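PAC2 family protein (Mycobacterium tuberculosis, PDB 2WAM) is of unknown function but belongs to the PAC2 family and represents a duplicated gene family in actinobacteria. Local coordinates at residues 188-193 against 304-309; 181-186 against 238-243; 76-81 against 244-249. All coordinates share one frame; numbering follows the deposited sequence.

Interaction 1. Residues 188-193 against 304-309; sequences TRPITM and RQYDAF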
loop_
_atom_site.group_PDB
_atom_site.type_symbol
_atom_site.label_atom_id
_atom_site.label_comp_id
_atom_site.label_asym_id
_atom_site.label_seq_id
_atom_site.Cartn_x
_atom_site.Cartn_y
_atom_site.Cartn_z
ATOM N N THR A 188 49.810 13.115 -18.150
ATOM C CA THR A 188 50.543 13.691 -19.281
ATOM C C THR A 188 50.508 12.816 -20.523
ATOM O O THR A 188 51.217 13.076 -21.493
ATOM C CB THR A 188 52.019 13.924 -18.935
ATOM O OG1 THR A 188 52.542 12.743 -18.318
ATOM C CG2 THR A 188 52.179 15.113 -17.998
ATOM N N ARG A 189 49.684 11.782 -20.490
ATOM C CA ARG A 189 49.519 10.909 -21.639
ATOM C C ARG A 189 48.052 10.759 -21.987
ATOM O O ARG A 189 47.193 10.952 -21.136
ATOM C CB ARG A 189 50.127 9.549 -21.343
ATOM C CG ARG A 189 51.615 9.613 -21.080
ATOM C CD ARG A 189 52.381 10.031 -22.316
ATOM N NE ARG A 189 53.814 9.842 -22.117
ATOM C CZ ARG A 189 54.652 10.787 -21.704
ATOM N NH1 ARG A 189 54.215 12.013 -21.450
ATOM N NH2 ARG A 189 55.937 10.507 -21.556
ATOM N N PRO A 190 47.760 10.402 -23.245
ATOM C CA PRO A 190 46.375 10.278 -23.708
ATOM C C PRO A 190 45.505 9.473 -22.743
ATOM O O PRO A 190 45.935 8.451 -22.197
ATOM C CB PRO A 190 46.521 9.539 -25.038
ATOM C CG PRO A 190 47.870 9.920 -25.522
ATOM C CD PRO A 190 48.726 10.028 -24.291
ATOM N N ILE A 191 44.285 9.951 -22.527
ATOM C CA ILE A 191 43.373 9.291 -21.620
ATOM C C ILE A 191 42.874 7.993 -22.234
ATOM O O ILE A 191 42.361 7.986 -23.348
ATOM C CB ILE A 191 42.185 10.190 -21.286
ATOM C CG1 ILE A 191 42.621 11.310 -20.343
ATOM C CG2 ILE A 191 41.039 9.369 -20.683
ATOM C CD1 ILE A 191 41.509 12.298 -20.039
ATOM N N THR A 192 43.039 6.893 -21.509
ATOM C CA THR A 192 42.603 5.599 -22.004
ATOM C C THR A 192 41.316 5.200 -21.322
ATOM O O THR A 192 40.861 5.865 -20.391
ATOM C CB THR A 192 43.679 4.503 -21.811
ATOM O OG1 THR A 192 44.151 4.513 -20.462
ATOM C CG2 THR A 192 44.858 4.751 -22.745
ATOM N N MET A 193 40.740 4.095 -21.769
ATOM C CA MET A 193 39.369 3.782 -21.421
ATOM C C MET A 193 39.088 2.312 -21.675
ATOM O O MET A 193 39.544 1.762 -22.676
ATOM C CB MET A 193 38.481 4.639 -22.305
ATOM C CG MET A 193 37.032 4.653 -21.964
ATOM S SD MET A 193 36.299 6.005 -22.881
ATOM C CE MET A 193 36.684 7.364 -21.782
ATOM N N ARG A 304 57.016 6.551 -18.203
ATOM C CA ARG A 304 57.852 5.470 -18.704
ATOM C C ARG A 304 57.045 4.184 -18.892
ATOM O O ARG A 304 56.997 3.637 -19.994
ATOM C CB ARG A 304 59.080 5.259 -17.804
ATOM C CG ARG A 304 60.208 6.256 -18.094
ATOM C CD ARG A 304 61.410 6.077 -17.182
ATOM N NE ARG A 304 61.483 7.080 -16.121
ATOM C CZ ARG A 304 61.609 6.798 -14.823
ATOM N NH1 ARG A 304 61.685 5.535 -14.413
ATOM N NH2 ARG A 304 61.673 7.783 -13.934
ATOM N N GLN A 305 56.399 3.720 -17.824
ATOM C CA GLN A 305 55.565 2.521 -17.895
ATOM C C GLN A 305 54.536 2.607 -19.016
ATOM O O GLN A 305 54.316 1.641 -19.753
ATOM C CB GLN A 305 54.826 2.298 -16.575
ATOM C CG GLN A 305 55.714 2.012 -15.384
ATOM C CD GLN A 305 54.913 1.723 -14.123
ATOM O OE1 GLN A 305 53.946 2.424 -13.806
ATOM N NE2 GLN A 305 55.314 0.684 -13.397
ATOM N N TYR A 306 53.903 3.770 -19.129
ATOM C CA TYR A 306 52.820 3.970 -20.082
ATOM C C TYR A 306 53.310 3.870 -21.524
ATOM O O TYR A 306 52.691 3.192 -22.343
ATOM C CB TYR A 306 52.126 5.317 -19.830
ATOM C CG TYR A 306 50.998 5.645 -20.787
ATOM C CD1 TYR A 306 49.704 5.203 -20.548
ATOM C CD2 TYR A 306 51.227 6.406 -21.926
ATOM C CE1 TYR A 306 48.667 5.511 -21.422
ATOM C CE2 TYR A 306 50.200 6.718 -22.804
ATOM C CZ TYR A 306 48.920 6.270 -22.552
ATOM O OH TYR A 306 47.895 6.583 -23.432
ATOM N N ASP A 307 54.413 4.545 -21.835
ATOM C CA ASP A 307 54.991 4.470 -23.176
ATOM C C ASP A 307 55.381 3.030 -23.522
ATOM O O ASP A 307 55.185 2.579 -24.654
ATOM C CB ASP A 307 56.189 5.415 -23.302
ATOM C CG ASP A 307 55.794 6.873 -23.152
ATOM O OD1 ASP A 307 54.729 7.258 -23.683
ATOM O OD2 ASP A 307 56.539 7.635 -22.501
ATOM N N ALA A 308 55.904 2.313 -22.528
ATOM C CA ALA A 308 56.296 0.912 -22.681
ATOM C C ALA A 308 55.111 -0.029 -22.910
ATOM O O ALA A 308 55.199 -0.958 -23.712
ATOM C CB ALA A 308 57.107 0.458 -21.478
ATOM N N PHE A 309 54.013 0.194 -22.192
ATOM C CA PHE A 309 52.800 -0.586 -22.418
ATOM C C PHE A 309 52.214 -0.300 -23.799
ATOM O O PHE A 309 51.698 -1.199 -24.464
ATOM C CB PHE A 309 51.752 -0.308 -21.341
ATOM C CG PHE A 309 50.444 -1.015 -21.575
ATOM C CD1 PHE A 309 50.288 -2.349 -21.222
ATOM C CD2 PHE A 309 49.372 -0.350 -22.155
ATOM C CE1 PHE A 309 49.087 -3.008 -21.440
ATOM C CE2 PHE A 309 48.167 -1.005 -22.375
ATOM C CZ PHE A 309 48.027 -2.336 -22.017
#

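Interaction 2. Residues 181-186 against 238-243; sequences VPMAVP and TVHVPH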
loop_
_atom_site.group_PDB
_atom_site.type_symbol
_atom_site.label_atom_id
_atom_site.label_comp_id
_atom_site.label_asym_id
_atom_site.label_seq_id
_atom_site.Cartn_x
_atom_site.Cartn_y
_atom_site.Cartn_z
ATOM N N VAL A 181 37.804 4.553 -13.113
ATOM C CA VAL A 181 38.620 3.704 -12.262
ATOM C C VAL A 181 39.985 4.378 -12.179
ATOM O O VAL A 181 40.468 4.922 -13.170
ATOM C CB VAL A 181 38.719 2.255 -12.814
ATOM C CG1 VAL A 181 39.302 2.245 -14.220
ATOM C CG2 VAL A 181 39.546 1.373 -11.890
ATOM N N PRO A 182 40.586 4.400 -10.985
ATOM C CA PRO A 182 41.943 4.948 -10.872
ATOM C C PRO A 182 42.933 3.937 -11.424
ATOM O O PRO A 182 42.741 2.753 -11.195
ATOM C CB PRO A 182 42.146 5.111 -9.360
ATOM C CG PRO A 182 40.779 4.907 -8.741
ATOM C CD PRO A 182 40.019 4.031 -9.680
ATOM N N MET A 183 43.946 4.390 -12.156
ATOM C CA MET A 183 44.958 3.497 -12.704
ATOM C C MET A 183 46.321 4.156 -12.612
ATOM O O MET A 183 46.431 5.384 -12.525
ATOM C CB MET A 183 44.658 3.146 -14.166
ATOM C CG MET A 183 43.337 2.426 -14.373
ATOM S SD MET A 183 43.368 0.704 -13.824
ATOM C CE MET A 183 44.364 -0.039 -15.112
ATOM N N ALA A 184 47.360 3.335 -12.623
ATOM C CA ALA A 184 48.718 3.848 -12.669
ATOM C C ALA A 184 49.022 4.401 -14.067
ATOM O O ALA A 184 49.606 3.711 -14.899
ATOM C CB ALA A 184 49.692 2.757 -12.298
ATOM N N VAL A 185 48.603 5.641 -14.318
ATOM C CA VAL A 185 48.839 6.330 -15.592
ATOM C C VAL A 185 49.100 7.807 -15.325
ATOM O O VAL A 185 48.604 8.353 -14.350
ATOM C CB VAL A 185 47.632 6.209 -16.570
ATOM C CG1 VAL A 185 47.549 4.814 -17.180
ATOM C CG2 VAL A 185 46.322 6.582 -15.877
ATOM N N PRO A 186 49.881 8.460 -16.192
ATOM C CA PRO A 186 50.205 9.873 -15.974
ATOM C C PRO A 186 49.130 10.774 -16.556
ATOM O O PRO A 186 48.501 10.419 -17.550
ATOM C CB PRO A 186 51.494 10.070 -16.782
ATOM C CG PRO A 186 51.721 8.770 -17.544
ATOM C CD PRO A 186 50.487 7.945 -17.429
ATOM N N THR A 238 34.523 2.934 -19.145
ATOM C CA THR A 238 35.161 3.180 -17.876
ATOM C C THR A 238 36.477 3.887 -18.149
ATOM O O THR A 238 37.419 3.299 -18.674
ATOM C CB THR A 238 35.403 1.875 -17.139
ATOM O OG1 THR A 238 34.153 1.186 -16.985
ATOM C CG2 THR A 238 36.009 2.151 -15.780
ATOM N N VAL A 239 36.521 5.168 -17.813
ATOM C CA VAL A 239 37.671 6.006 -18.118
ATOM C C VAL A 239 38.765 5.841 -17.047
ATOM O O VAL A 239 38.465 5.596 -15.869
ATOM C CB VAL A 239 37.238 7.492 -18.324
ATOM C CG1 VAL A 239 36.473 8.044 -17.100
ATOM C CG2 VAL A 239 38.417 8.362 -18.671
ATOM N N HIS A 240 40.028 5.947 -17.460
ATOM C CA HIS A 240 41.146 5.780 -16.534
ATOM C C HIS A 240 41.678 7.106 -16.007
ATOM O O HIS A 240 42.091 7.969 -16.776
ATOM C CB HIS A 240 42.270 4.982 -17.188
ATOM C CG HIS A 240 41.861 3.606 -17.615
ATOM N ND1 HIS A 240 42.168 3.088 -18.853
ATOM C CD2 HIS A 240 41.154 2.648 -16.971
ATOM C CE1 HIS A 240 41.676 1.866 -18.950
ATOM N NE2 HIS A 240 41.055 1.576 -17.823
ATOM N N VAL A 241 41.660 7.259 -14.691
ATOM C CA VAL A 241 42.144 8.474 -14.045
ATOM C C VAL A 241 43.434 8.191 -13.280
ATOM O O VAL A 241 43.513 7.213 -12.530
ATOM C CB VAL A 241 41.105 9.046 -13.043
ATOM C CG1 VAL A 241 41.621 10.330 -12.412
ATOM C CG2 VAL A 241 39.765 9.276 -13.721
ATOM N N PRO A 242 44.453 9.043 -13.471
ATOM C CA PRO A 242 45.695 8.901 -12.703
ATOM C C PRO A 242 45.368 8.765 -11.213
ATOM O O PRO A 242 44.612 9.593 -10.702
ATOM C CB PRO A 242 46.415 10.222 -12.977
ATOM C CG PRO A 242 45.948 10.623 -14.320
ATOM C CD PRO A 242 44.514 10.169 -14.418
ATOM N N HIS A 243 45.904 7.750 -10.534
ATOM C CA HIS A 243 45.507 7.512 -9.145
ATOM C C HIS A 243 45.810 8.699 -8.232
ATOM O O HIS A 243 45.148 8.879 -7.212
ATOM C CB HIS A 243 46.081 6.207 -8.574
ATOM C CG HIS A 243 47.573 6.158 -8.558
ATOM N ND1 HIS A 243 48.297 5.316 -9.374
ATOM C CD2 HIS A 243 48.479 6.851 -7.831
ATOM C CE1 HIS A 243 49.587 5.491 -9.150
ATOM N NE2 HIS A 243 49.726 6.419 -8.220
#

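Interaction 3. Residues 76-81 against 244-249; sequences SDAGHA and YLTQTD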
loop_
_atom_site.group_PDB
_atom_site.type_symbol
_atom_site.label_atom_id
_atom_site.label_comp_id
_atom_site.label_asym_id
_atom_site.label_seq_id
_atom_site.Cartn_x
_atom_site.Cartn_y
_atom_site.Cartn_z
ATOM N N SER A 76 32.531 4.254 -8.114
ATOM C CA SER A 76 33.908 4.665 -8.311
ATOM C C SER A 76 33.884 6.003 -9.021
ATOM O O SER A 76 33.391 6.095 -10.145
ATOM C CB SER A 76 34.655 3.644 -9.164
ATOM O OG SER A 76 35.889 4.169 -9.617
ATOM N N ASP A 77 34.419 7.026 -8.359
ATOM C CA ASP A 77 34.317 8.407 -8.825
ATOM C C ASP A 77 35.656 9.125 -8.958
ATOM O O ASP A 77 35.786 10.285 -8.564
ATOM C CB ASP A 77 33.406 9.191 -7.890
ATOM C CG ASP A 77 31.990 8.695 -7.938
ATOM O OD1 ASP A 77 31.376 8.838 -9.013
ATOM O OD2 ASP A 77 31.506 8.143 -6.923
ATOM N N ALA A 78 36.638 8.435 -9.527
ATOM C CA ALA A 78 37.937 9.028 -9.779
ATOM C C ALA A 78 37.797 10.224 -10.711
ATOM O O ALA A 78 37.140 10.136 -11.755
ATOM C CB ALA A 78 38.883 7.997 -10.379
ATOM N N GLY A 79 38.428 11.330 -10.323
ATOM C CA GLY A 79 38.380 12.568 -11.078
ATOM C C GLY A 79 37.027 13.240 -10.955
ATOM O O GLY A 79 36.764 14.244 -11.607
ATOM N N HIS A 80 36.167 12.681 -10.109
ATOM C CA HIS A 80 34.779 13.112 -10.034
ATOM C C HIS A 80 34.179 13.152 -11.435
ATOM O O HIS A 80 33.255 13.914 -11.703
ATOM C CB HIS A 80 34.673 14.471 -9.338
ATOM C CG HIS A 80 35.307 14.500 -7.978
ATOM N ND1 HIS A 80 35.966 15.607 -7.481
ATOM C CD2 HIS A 80 35.401 13.545 -7.020
ATOM C CE1 HIS A 80 36.427 15.334 -6.272
ATOM N NE2 HIS A 80 36.106 14.088 -5.972
ATOM N N ALA A 81 34.699 12.310 -12.323
ATOM C CA ALA A 81 34.357 12.389 -13.742
ATOM C C ALA A 81 32.876 12.159 -14.061
ATOM O O ALA A 81 32.349 12.763 -14.995
ATOM C CB ALA A 81 35.236 11.460 -14.567
ATOM N N TYR A 244 46.781 9.530 -8.603
ATOM C CA TYR A 244 47.053 10.717 -7.794
ATOM C C TYR A 244 46.013 11.836 -7.966
ATOM O O TYR A 244 46.069 12.861 -7.277
ATOM C CB TYR A 244 48.480 11.232 -8.001
ATOM C CG TYR A 244 48.881 11.548 -9.430
ATOM C CD1 TYR A 244 48.738 12.841 -9.948
ATOM C CD2 TYR A 244 49.431 10.566 -10.258
ATOM C CE1 TYR A 244 49.122 13.144 -11.247
ATOM C CE2 TYR A 244 49.818 10.862 -11.566
ATOM C CZ TYR A 244 49.662 12.154 -12.049
ATOM O OH TYR A 244 50.032 12.451 -13.341
ATOM N N LEU A 245 45.059 11.627 -8.872
ATOM C CA LEU A 245 44.019 12.618 -9.139
ATOM C C LEU A 245 42.630 12.142 -8.733
ATOM O O LEU A 245 41.640 12.818 -9.008
ATOM C CB LEU A 245 44.004 12.988 -10.620
ATOM C CG LEU A 245 45.232 13.744 -11.116
ATOM C CD1 LEU A 245 45.196 13.916 -12.646
ATOM C CD2 LEU A 245 45.342 15.087 -10.388
ATOM N N THR A 246 42.571 10.988 -8.072
ATOM C CA THR A 246 41.309 10.323 -7.763
ATOM C C THR A 246 40.309 11.195 -7.005
ATOM O O THR A 246 39.111 11.165 -7.289
ATOM C CB THR A 246 41.557 9.033 -6.961
ATOM O OG1 THR A 246 42.525 8.240 -7.643
ATOM C CG2 THR A 246 40.289 8.228 -6.832
ATOM N N GLN A 247 40.796 11.963 -6.035
ATOM C CA GLN A 247 39.905 12.722 -5.167
ATOM C C GLN A 247 39.864 14.210 -5.499
ATOM O O GLN A 247 39.641 15.041 -4.623
ATOM C CB GLN A 247 40.271 12.506 -3.696
ATOM C CG GLN A 247 40.159 11.056 -3.249
ATOM C CD GLN A 247 40.079 10.908 -1.737
ATOM O OE1 GLN A 247 40.511 11.788 -0.990
ATOM N NE2 GLN A 247 39.525 9.789 -1.280
ATOM N N THR A 248 40.075 14.536 -6.769
ATOM C CA THR A 248 39.999 15.914 -7.245
ATOM C C THR A 248 39.117 15.987 -8.490
ATOM O O THR A 248 38.833 14.977 -9.119
ATOM C CB THR A 248 41.375 16.413 -7.682
ATOM O OG1 THR A 248 41.565 16.073 -9.058
ATOM C CG2 THR A 248 42.473 15.755 -6.866
ATOM N N ASP A 249 38.701 17.188 -8.857
ATOM C CA ASP A 249 38.024 17.389 -10.127
ATOM C C ASP A 249 39.009 17.245 -11.268
ATOM O O ASP A 249 40.019 17.953 -11.315
ATOM C CB ASP A 249 37.423 18.793 -10.203
ATOM C CG ASP A 249 36.140 18.926 -9.429
ATOM O OD1 ASP A 249 35.751 20.075 -9.166
ATOM O OD2 ASP A 249 35.522 17.899 -9.080
#

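Interaction 1. Residues 188-193 against 304-309
Arg-189 meets Asp-307 in a two-pronged salt bridge, gripping the carboxylate side-on. Arg-189 NH2 donates to Asp-307 OD2 over 3.1 Å with an N-H...O angle of 165°, in the guanidinium plane and onto the syn lone pair. Arg-189 NE reaches Asp-307 OD1 at 3.2 Å, somewhat tilted from both planes. The two flat groups lie within 20° of each other, the near-coplanarity expected of such a pair. A bend at chi2 (-66°) swings the guanidinium round to the acid, and its remaining nitrogen is occupied too: Arg-189 NH1 donates to Thr-188 O at 3.2 Å, with Glu-303 OE2 a long, weak ion-pair partner.

The contact ties the loop between strands 174-183 and 193-197 to helix 293-315, near the surface and about 22 Å, centre to centre, from the middle of the chain.

Carbon packing gathers around Tyr-306, the buried member of the group. Its CG stands anti to the backbone N, and the ring extends from the helix toward the loop. Over one face lies Arg-189 CB in a CH-pi contact whose exact spacing is doubtful. Pro-190 CD packs 3.9 Å from Tyr-306 CE2, while the Thr-192 and Tyr-306 side chains come from opposite directions, Thr-192 CG2 meeting the ring edge, 3.6 Å from Tyr-306 OH. Val-185 and Pro-186 also touch this tyrosine.

Interaction 2. Residues 181-186 against 238-243
Val-181 belongs to a parallel ladder with strand 234-242: Val-181 N donates to Val-239 O at 3.0 Å, and Val-181 O accepts from Val-241 N at 3.0 Å. With chi1 at 58°, Val-181 CG1 lies beside His-240, both side chains pointing the same way, and meets the imidazole at its CD2 edge, in the ring plane. Pro-182, which has no N-H, pairs with Val-241 on the other face of the sheet, its CA 3.2 Å from Val-241 O. Met-183 N continues the ladder to Val-241 O at 2.9 Å; with CG anti to the carbonyl carbon (chi1 -61°), Met-183 CG lies 3.4 Å from His-240 CD2. Met-183 still pairs with Pro-242, but the side chains diverge there and the strand ends. Met-183 O accepts weak bonds from His-243 N and Val-185 N, the latter closing an inverse gamma turn centred on Ala-184. Ala-184 CA sits at the edge of the His-243 ring, 3.6 Å from ND1. Val-185 CG2 then packs 4.3 Å from Pro-242 CD. Within the mixed sheet, strand 234-242 lies between 174-183 and the edge strand 193-197. Helix 333-343 touches Val-181 and Thr-238 through Phe-335, and helix 293-315 meets Ala-184 and Pro-186.

Interaction 3. Residues 76-81 against 244-249
His-80 donates from ND1 to Asp-249 OD2 over 2.8 Å with an N-H...O angle of 155°. The oxygen lies close to the imidazole plane, whereas the nitrogen meets the carboxylate from above its plane, the two planes standing 84° apart. His-80 CG lies anti to the carbonyl carbon (chi1 -55°), which directs the ring at residues 247-249, and Thr-248 O sits over one ring face, offset toward the rim. Gly-79 N donates to Thr-246 O at 3.1 Å, and Ala-78 CB rests 3.8 Å from Thr-246 CG2.

A type I turn from Leu-245 to Thr-248 presents the carbonyls of 246-248: Leu-245 O accepts both Thr-248 N, at 3.2 Å, and Thr-248 OG1. In 76-81, His-80 N bonds to Asp-77 O at 2.9 Å, and Ala-78 N is held by Thr-180 OG1. The contact thus joins the loops after strands 67-73 and 234-242, leading into helices 81-92 and 251-265, with His-80 at the N-cap position of 81-92.

Asp-249 OD2 is shared between His-80 ND1 and Arg-83, a salt-bridge partner, so two groups hold it in place. The in-plane ND1 bond, a histidine-carboxylate hydrogen bond, should restrict rotation of the imidazole.

In the fold
Interaction 2 lies between the other two in space, its centre about 10 Å from that of interaction 1 and about 9 Å from that of interaction 3. Toward interaction 1 the link is polar as well as apolar: Thr-192 OG1 and His-240 ND1, 2.9 Å apart, probably share a hydrogen bond, and Ile-191 CG2 packs 3.5 Å from Val-239 CG2. Toward interaction 3 it is by packing, with Pro-182 CB 3.6 Å from Thr-246 OG1. Interactions 1 and 3 do not touch, their nearest atoms about 5 Å apart. Residues 238-243 run directly into 244-249, so one chain segment carries sheet pairing into the loop contact. With the function unknown, none of the three can be assigned to an active site.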